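Local atomic coordinates of beta-fructofuranosidase (Arthrobacter, PDB entry 3WPU), a protein that belongs to the levansucrase/invertase family of the beta-fructosidase clan, whose members are built round a five-bladed beta-propeller. Residues N172-Y185 and Y196-K208. Sequence-based numbering, arbitrary orientation.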
ATOM      1  N   ASN A 172      13.826  -7.040 -19.688  1.00 25.71           N
ATOM      2  CA  ASN A 172      15.293  -7.141 -19.596  1.00 26.96           C
ATOM      3  C   ASN A 172      15.832  -7.192 -18.157  1.00 25.69           C
ATOM      4  O   ASN A 172      17.041  -7.152 -17.948  1.00 27.10           O
ATOM      5  CB  ASN A 172      15.940  -5.970 -20.349  1.00 30.97           C
ATOM      6  CG  ASN A 172      15.423  -4.613 -19.886  1.00 35.13           C
ATOM      7  OD1 ASN A 172      15.084  -4.433 -18.721  1.00 33.92           O
ATOM      8  ND2 ASN A 172      15.335  -3.660 -20.812  1.00 39.53           N
ATOM      9  N   GLY A 173      14.947  -7.275 -17.168  1.00 23.27           N
ATOM     10  CA  GLY A 173      15.366  -7.306 -15.763  1.00 21.39           C
ATOM     11  C   GLY A 173      15.546  -5.920 -15.153  1.00 19.97           C
ATOM     12  O   GLY A 173      15.957  -5.796 -14.000  1.00 17.94           O
ATOM     13  N   GLU A 174      15.236  -4.882 -15.919  1.00 19.12           N
ATOM     14  CA  GLU A 174      15.309  -3.520 -15.396  1.00 18.95           C
ATOM     15  C   GLU A 174      14.144  -3.306 -14.445  1.00 17.00           C
ATOM     16  O   GLU A 174      13.039  -3.839 -14.649  1.00 15.42           O
ATOM     17  CB  GLU A 174      15.226  -2.508 -16.537  1.00 21.97           C
ATOM     18  CG  GLU A 174      15.065  -1.051 -16.139  1.00 25.94           C
ATOM     19  CD  GLU A 174      14.658  -0.212 -17.337  1.00 29.60           C
ATOM     20  OE1 GLU A 174      15.457  -0.191 -18.300  1.00 30.99           O
ATOM     21  OE2 GLU A 174      13.540   0.367 -17.319  1.00 30.88           O
ATOM     22  N   ILE A 175      14.404  -2.493 -13.428  1.00 13.88           N
ATOM     23  CA  ILE A 175      13.411  -2.114 -12.454  1.00 12.78           C
ATOM     24  C   ILE A 175      13.271  -0.596 -12.425  1.00 12.50           C
ATOM     25  O   ILE A 175      14.268   0.127 -12.235  1.00 12.66           O
ATOM     26  CB  ILE A 175      13.821  -2.611 -11.058  1.00 12.61           C
ATOM     27  CG1 ILE A 175      13.890  -4.159 -11.028  1.00 13.18           C
ATOM     28  CG2 ILE A 175      12.850  -2.088 -10.010  1.00 13.10           C
ATOM     29  CD1 ILE A 175      14.448  -4.710  -9.729  1.00 14.13           C
ATOM     30  N   LYS A 176      12.040  -0.112 -12.591  1.00 11.61           N
ATOM     31  CA  LYS A 176      11.724   1.285 -12.335  1.00 11.46           C
ATOM     32  C   LYS A 176      11.139   1.378 -10.930  1.00 10.58           C
ATOM     33  O   LYS A 176       9.998   0.938 -10.678  1.00 10.23           O
ATOM     34  CB  LYS A 176      10.743   1.834 -13.353  1.00 12.69           C
ATOM     35  CG  LYS A 176      11.275   1.954 -14.756  1.00 14.46           C
ATOM     36  CD  LYS A 176      10.190   2.552 -15.634  1.00 16.82           C
ATOM     37  CE  LYS A 176      10.635   2.861 -17.052  1.00 19.40           C
ATOM     38  NZ  LYS A 176      10.608   1.608 -17.826  1.00 20.46           N
ATOM     39  N   LEU A 177      11.940   1.892 -10.012  1.00 10.15           N
ATOM     40  CA  LEU A 177      11.538   2.061  -8.639  1.00 10.07           C
ATOM     41  C   LEU A 177      10.899   3.453  -8.434  1.00  9.25           C
ATOM     42  O   LEU A 177      11.552   4.488  -8.525  1.00  9.60           O
ATOM     43  CB  LEU A 177      12.736   1.846  -7.732  1.00 10.14           C
ATOM     44  CG  LEU A 177      12.525   2.012  -6.224  1.00 10.96           C
ATOM     45  CD1 LEU A 177      11.428   1.091  -5.720  1.00 11.22           C
ATOM     46  CD2 LEU A 177      13.830   1.765  -5.494  1.00 11.84           C
ATOM     47  N   PHE A 178       9.587   3.461  -8.257  1.00  9.87           N
ATOM     48  CA  PHE A 178       8.848   4.684  -7.926  1.00  9.60           C
ATOM     49  C   PHE A 178       8.810   4.794  -6.415  1.00  9.09           C
ATOM     50  O   PHE A 178       8.399   3.871  -5.758  1.00  9.31           O
ATOM     51  CB  PHE A 178       7.448   4.640  -8.499  1.00 10.44           C
ATOM     52  CG  PHE A 178       7.427   4.652 -10.005  1.00 10.30           C
ATOM     53  CD1 PHE A 178       7.458   5.838 -10.711  1.00 10.81           C
ATOM     54  CD2 PHE A 178       7.476   3.453 -10.700  1.00 10.65           C
ATOM     55  CE1 PHE A 178       7.468   5.851 -12.103  1.00 10.76           C
ATOM     56  CE2 PHE A 178       7.489   3.456 -12.092  1.00 10.70           C
ATOM     57  CZ  PHE A 178       7.497   4.659 -12.783  1.00 10.95           C
ATOM     58  N   PHE A 179       9.216   5.921  -5.876  1.00  8.91           N
ATOM     59  CA  PHE A 179       9.244   6.073  -4.429  1.00  8.82           C
ATOM     60  C   PHE A 179       9.015   7.510  -4.001  1.00  9.25           C
ATOM     61  O   PHE A 179       8.843   8.397  -4.813  1.00  9.45           O
ATOM     62  CB  PHE A 179      10.547   5.494  -3.864  1.00  9.13           C
ATOM     63  CG  PHE A 179      11.784   6.303  -4.195  1.00  9.98           C
ATOM     64  CD1 PHE A 179      12.410   7.081  -3.225  1.00 10.48           C
ATOM     65  CD2 PHE A 179      12.313   6.293  -5.491  1.00 10.11           C
ATOM     66  CE1 PHE A 179      13.551   7.828  -3.530  1.00 10.36           C
ATOM     67  CE2 PHE A 179      13.444   7.039  -5.797  1.00 10.42           C
ATOM     68  CZ  PHE A 179      14.051   7.801  -4.815  1.00 10.52           C
ATOM     69  N   THR A 180       8.957   7.715  -2.696  1.00  8.78           N
ATOM     70  CA  THR A 180       8.778   9.029  -2.134  1.00  9.67           C
ATOM     71  C   THR A 180      10.106   9.473  -1.561  1.00  9.96           C
ATOM     72  O   THR A 180      10.627   8.866  -0.616  1.00 10.15           O
ATOM     73  CB  THR A 180       7.683   9.068  -1.061  1.00  9.84           C
ATOM     74  OG1 THR A 180       6.504   8.362  -1.500  1.00  9.61           O
ATOM     75  CG2 THR A 180       7.326  10.516  -0.685  1.00 10.15           C
ATOM     76  N   ASP A 181      10.646  10.545  -2.119  1.00 10.30           N
ATOM     77  CA  ASP A 181      11.976  11.021  -1.783  1.00 10.19           C
ATOM     78  C   ASP A 181      11.765  12.253  -0.917  1.00 10.03           C
ATOM     79  O   ASP A 181      11.150  13.206  -1.370  1.00  9.91           O
ATOM     80  CB  ASP A 181      12.746  11.338  -3.072  1.00 10.27           C
ATOM     81  CG  ASP A 181      14.271  11.438  -2.854  1.00 10.60           C
ATOM     82  OD1 ASP A 181      14.776  11.115  -1.742  1.00 10.16           O
ATOM     83  OD2 ASP A 181      14.994  11.836  -3.793  1.00 10.18           O
ATOM     84  N   VAL A 182      12.211  12.218   0.344  1.00  9.49           N
ATOM     85  CA  VAL A 182      11.798  13.230   1.309  1.00  9.73           C
ATOM     86  C   VAL A 182      12.980  13.930   1.977  1.00  9.98           C
ATOM     87  O   VAL A 182      13.956  13.291   2.424  1.00  9.45           O
ATOM     88  CB  VAL A 182      10.893  12.637   2.415  1.00  9.49           C
ATOM     89  CG1 VAL A 182      10.205  13.736   3.212  1.00  9.73           C
ATOM     90  CG2 VAL A 182       9.840  11.720   1.816  1.00  9.43           C
ATOM     91  N   ALA A 183      12.894  15.249   2.059  1.00 10.73           N
ATOM     92  CA  ALA A 183      13.896  16.057   2.771  1.00 11.33           C
ATOM     93  C   ALA A 183      13.229  16.808   3.919  1.00 11.44           C
ATOM     94  O   ALA A 183      12.151  17.373   3.769  1.00 11.59           O
ATOM     95  CB  ALA A 183      14.588  17.035   1.837  1.00 11.24           C
ATOM     96  N   PHE A 184      13.877  16.783   5.085  1.00 11.92           N
ATOM     97  CA  PHE A 184      13.401  17.470   6.262  1.00 12.62           C
ATOM     98  C   PHE A 184      14.405  18.544   6.634  1.00 13.24           C
ATOM     99  O   PHE A 184      15.615  18.360   6.433  1.00 12.81           O
ATOM    100  CB  PHE A 184      13.281  16.537   7.465  1.00 12.63           C
ATOM    101  CG  PHE A 184      12.343  15.367   7.260  1.00 12.32           C
ATOM    102  CD1 PHE A 184      11.077  15.362   7.831  1.00 12.52           C
ATOM    103  CD2 PHE A 184      12.738  14.259   6.504  1.00 12.07           C
ATOM    104  CE1 PHE A 184      10.230  14.278   7.654  1.00 12.20           C
ATOM    105  CE2 PHE A 184      11.899  13.157   6.353  1.00 12.03           C
ATOM    106  CZ  PHE A 184      10.638  13.188   6.906  1.00 12.10           C
ATOM    107  N   TYR A 185      13.892  19.624   7.223  1.00 14.17           N
ATOM    108  CA  TYR A 185      14.716  20.792   7.579  1.00 15.31           C
ATOM    109  C   TYR A 185      14.407  21.182   9.007  1.00 17.67           C
ATOM    110  O   TYR A 185      13.557  22.030   9.264  1.00 18.11           O
ATOM    111  CB  TYR A 185      14.459  21.925   6.592  1.00 15.18           C
ATOM    112  CG  TYR A 185      14.757  21.528   5.178  1.00 14.73           C
ATOM    113  CD1 TYR A 185      15.993  21.816   4.582  1.00 15.42           C
ATOM    114  CD2 TYR A 185      13.819  20.835   4.419  1.00 15.18           C
ATOM    115  CE1 TYR A 185      16.274  21.435   3.276  1.00 15.92           C
ATOM    116  CE2 TYR A 185      14.096  20.456   3.116  1.00 14.69           C
ATOM    117  CZ  TYR A 185      15.332  20.734   2.557  1.00 15.55           C
ATOM    118  OH  TYR A 185      15.601  20.368   1.254  1.00 15.54           O
ATOM    119  N   TYR A 196       8.633  20.182   5.524  1.00 11.99           N
ATOM    120  CA  TYR A 196       9.331  19.109   4.835  1.00 10.92           C
ATOM    121  C   TYR A 196       8.931  19.065   3.359  1.00 11.24           C
ATOM    122  O   TYR A 196       7.979  19.726   2.936  1.00 11.77           O
ATOM    123  CB  TYR A 196       9.137  17.776   5.532  1.00 11.01           C
ATOM    124  CG  TYR A 196       7.873  16.991   5.214  1.00 10.77           C
ATOM    125  CD1 TYR A 196       7.940  15.625   5.011  1.00 10.61           C
ATOM    126  CD2 TYR A 196       6.621  17.615   5.093  1.00 10.73           C
ATOM    127  CE1 TYR A 196       6.821  14.882   4.744  1.00 11.05           C
ATOM    128  CE2 TYR A 196       5.483  16.889   4.823  1.00 10.71           C
ATOM    129  CZ  TYR A 196       5.587  15.524   4.601  1.00 10.90           C
ATOM    130  OH  TYR A 196       4.462  14.783   4.351  1.00 10.95           O
ATOM    131  N   ASP A 197       9.681  18.269   2.616  1.00 10.89           N
ATOM    132  CA  ASP A 197       9.633  18.292   1.151  1.00 11.13           C
ATOM    133  C   ASP A 197       9.635  16.867   0.637  1.00 10.65           C
ATOM    134  O   ASP A 197      10.689  16.313   0.344  1.00 10.58           O
ATOM    135  CB  ASP A 197      10.819  19.078   0.620  1.00 11.50           C
ATOM    136  CG  ASP A 197      10.729  19.375  -0.869  1.00 12.41           C
ATOM    137  OD1 ASP A 197       9.903  18.795  -1.584  1.00 13.01           O
ATOM    138  OD2 ASP A 197      11.562  20.177  -1.325  1.00 13.82           O
ATOM    139  N   PRO A 198       8.434  16.265   0.543  1.00 10.96           N
ATOM    140  CA  PRO A 198       8.262  14.936  -0.016  1.00 10.33           C
ATOM    141  C   PRO A 198       7.967  15.028  -1.503  1.00 10.52           C
ATOM    142  O   PRO A 198       7.061  15.760  -1.900  1.00 10.74           O
ATOM    143  CB  PRO A 198       7.037  14.415   0.710  1.00 10.61           C
ATOM    144  CG  PRO A 198       6.217  15.624   1.024  1.00 10.85           C
ATOM    145  CD  PRO A 198       7.171  16.803   1.086  1.00 10.91           C
ATOM    146  N   ARG A 199       8.677  14.241  -2.295  1.00  9.79           N
ATOM    147  CA  ARG A 199       8.480  14.246  -3.755  1.00 10.13           C
ATOM    148  C   ARG A 199       8.322  12.848  -4.281  1.00 10.48           C
ATOM    149  O   ARG A 199       8.939  11.908  -3.769  1.00 11.15           O
ATOM    150  CB  ARG A 199       9.639  14.929  -4.443  1.00 10.40           C
ATOM    151  CG  ARG A 199       9.882  16.339  -3.917  1.00 11.05           C
ATOM    152  CD  ARG A 199      10.883  17.100  -4.751  1.00 11.56           C
ATOM    153  NE  ARG A 199      11.217  18.386  -4.150  1.00 12.52           N
ATOM    154  CZ  ARG A 199      12.114  19.232  -4.651  1.00 13.60           C
ATOM    155  NH1 ARG A 199      12.701  18.976  -5.811  1.00 14.82           N
ATOM    156  NH2 ARG A 199      12.401  20.349  -4.007  1.00 14.36           N
ATOM    157  N   ILE A 200       7.543  12.704  -5.357  1.00  9.99           N
ATOM    158  CA  ILE A 200       7.407  11.417  -6.004  1.00 10.28           C
ATOM    159  C   ILE A 200       8.524  11.354  -7.039  1.00 10.37           C
ATOM    160  O   ILE A 200       8.689  12.268  -7.854  1.00 10.35           O
ATOM    161  CB  ILE A 200       5.996  11.229  -6.614  1.00 10.41           C
ATOM    162  CG1 ILE A 200       4.990  11.068  -5.481  1.00 10.63           C
ATOM    163  CG2 ILE A 200       5.980  10.039  -7.554  1.00 10.39           C
ATOM    164  CD1 ILE A 200       3.540  11.098  -5.879  1.00 10.53           C
ATOM    165  N   ALA A 201       9.305  10.290  -6.963  1.00 10.46           N
ATOM    166  CA  ALA A 201      10.552  10.154  -7.696  1.00 10.22           C
ATOM    167  C   ALA A 201      10.673   8.780  -8.313  1.00 10.05           C
ATOM    168  O   ALA A 201       9.951   7.848  -7.944  1.00  9.81           O
ATOM    169  CB  ALA A 201      11.733  10.401  -6.764  1.00 10.65           C
ATOM    170  N   LEU A 202      11.615   8.665  -9.254  1.00 10.41           N
ATOM    171  CA  LEU A 202      11.893   7.420  -9.962  1.00  9.66           C
ATOM    172  C   LEU A 202      13.391   7.189  -9.981  1.00 10.02           C
ATOM    173  O   LEU A 202      14.150   8.127 -10.195  1.00 10.37           O
ATOM    174  CB  LEU A 202      11.448   7.525 -11.423  1.00  9.89           C
ATOM    175  CG  LEU A 202      11.927   6.478 -12.426  1.00 10.00           C
ATOM    176  CD1 LEU A 202      11.376   5.109 -12.100  1.00 10.19           C
ATOM    177  CD2 LEU A 202      11.507   6.867 -13.864  1.00 10.26           C
ATOM    178  N   SER A 203      13.810   5.943  -9.803  1.00 10.26           N
ATOM    179  CA  SER A 203      15.187   5.553 -10.087  1.00 10.10           C
ATOM    180  C   SER A 203      15.157   4.181 -10.739  1.00 10.56           C
ATOM    181  O   SER A 203      14.343   3.304 -10.362  1.00 10.79           O
ATOM    182  CB  SER A 203      16.017   5.494  -8.794  1.00 10.09           C
ATOM    183  OG  SER A 203      17.403   5.310  -9.110  1.00 10.80           O
ATOM    184  N   VAL A 204      16.010   4.025 -11.749  1.00 11.04           N
ATOM    185  CA  VAL A 204      16.086   2.809 -12.543  1.00 11.17           C
ATOM    186  C   VAL A 204      17.326   2.013 -12.163  1.00 11.40           C
ATOM    187  O   VAL A 204      18.439   2.572 -12.020  1.00 11.64           O
ATOM    188  CB  VAL A 204      16.081   3.119 -14.047  1.00 12.01           C
ATOM    189  CG1 VAL A 204      16.093   1.830 -14.857  1.00 13.01           C
ATOM    190  CG2 VAL A 204      14.861   3.974 -14.399  1.00 12.60           C
ATOM    191  N   GLY A 205      17.133   0.703 -12.059  1.00 11.94           N
ATOM    192  CA  GLY A 205      18.216  -0.220 -11.766  1.00 12.46           C
ATOM    193  C   GLY A 205      17.913  -1.537 -12.421  1.00 13.35           C
ATOM    194  O   GLY A 205      17.055  -1.624 -13.299  1.00 13.38           O
ATOM    195  N   LYS A 206      18.621  -2.565 -11.999  1.00 14.23           N
ATOM    196  CA  LYS A 206      18.568  -3.838 -12.709  1.00 16.64           C
ATOM    197  C   LYS A 206      18.902  -4.969 -11.768  1.00 16.35           C
ATOM    198  O   LYS A 206      19.663  -4.797 -10.820  1.00 15.94           O
ATOM    199  CB  LYS A 206      19.556  -3.820 -13.883  1.00 18.84           C
ATOM    200  CG  LYS A 206      19.325  -4.914 -14.900  1.00 22.52           C
ATOM    201  CD  LYS A 206      20.168  -4.693 -16.151  1.00 25.38           C
ATOM    202  CE  LYS A 206      19.662  -5.543 -17.297  1.00 28.18           C
ATOM    203  NZ  LYS A 206      20.205  -5.074 -18.596  1.00 31.77           N
ATOM    204  N   VAL A 207      18.316  -6.131 -12.063  1.00 16.96           N
ATOM    205  CA  VAL A 207      18.548  -7.351 -11.317  1.00 17.12           C
ATOM    206  C   VAL A 207      19.786  -8.049 -11.869  1.00 17.83           C
ATOM    207  O   VAL A 207      19.942  -8.220 -13.079  1.00 17.07           O
ATOM    208  CB  VAL A 207      17.337  -8.308 -11.424  1.00 17.15           C
ATOM    209  CG1 VAL A 207      17.636  -9.655 -10.781  1.00 17.29           C
ATOM    210  CG2 VAL A 207      16.106  -7.667 -10.793  1.00 17.13           C
ATOM    211  N   LYS A 208      20.656  -8.463 -10.970  1.00 17.90           N
ATOM    212  CA  LYS A 208      21.736  -9.345 -11.330  1.00 20.31           C
ATOM    213  C   LYS A 208      21.594 -10.565 -10.424  1.00 20.24           C
ATOM    214  O   LYS A 208      21.774 -10.468  -9.213  1.00 20.51           O
ATOM    215  CB  LYS A 208      23.082  -8.635 -11.194  1.00 23.16           C
ATOM    216  CG  LYS A 208      24.219  -9.333 -11.945  1.00 27.32           C
ATOM    217  CD  LYS A 208      24.891 -10.394 -11.091  1.00 31.09           C
ATOM    218  CE  LYS A 208      25.820 -11.299 -11.903  1.00 35.10           C
ATOM    219  NZ  LYS A 208      25.174 -12.573 -12.366  1.00 37.10           N
TER
HETATM  220  O   HOH W   1      13.591  21.492  -0.137  1.00 15.80           O
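Ile175 N donates to Gly205 O over 2.8 Å, and from Ile175–Gly205 to Ala183–Asp197 five hydrogen-bonded pairs, each doubly linked, alternate with non-hydrogen-bonded ones, the regular ladder of neighbouring antiparallel strands. The axes run at 146° rather than 180°, which records the twist of the pair. An eleventh bond, Val207 N to Gly173 O, extends the ladder to Gly173, whose positive phi suits glycine. Next to it Asn172 OD1 accepts from Glu174 N, an Asx turn.

Apolar contacts occupy both faces. On the face of Phe178 and Leu202, the two side chains lie alongside each other, and Leu202 CD1 sits over the ring centre, 4.0 Å from the Phe178 centroid and 13° off its normal, a CH-pi contact. On the reverse face, Phe179 CG stands between its backbone N and carbonyl carbon (chi1 70°), which swings the ring over Ala201; Ala201 CB meets its face off-centre, 4.2 Å from the centroid. Toward the far end, Val182 CG1 touches Tyr196 CD1 at 3.5 Å, while the Phe184 and Tyr196 rings meet obliquely.

A salt bridge forms within 196-208. Arg199 grips Asp197 side-on: NE reaches OD1 at 2.9 Å within the guanidinium plane, and NH2 reaches OD2 at 2.8 Å, fixing the carboxylate's rotation. A water donates to both Asp197 OD2 and Tyr185 OH, bridging segments 172-185 and 196-208; Tyr185 OH is also hydrogen-bonded to the backbone O of Asp154. Glu153 and Asp224 also form salt bridges with Arg199, so three acidic residues probably share its charge.

Strands 159-169, 174-184, 197-210 and 213-226 follow one another as an antiparallel meander with this pair as its two inner strands, consistent with a blade of the family's beta-propeller; Pro247 of strand 245-250 packs against Phe178, Thr180 and Ile200.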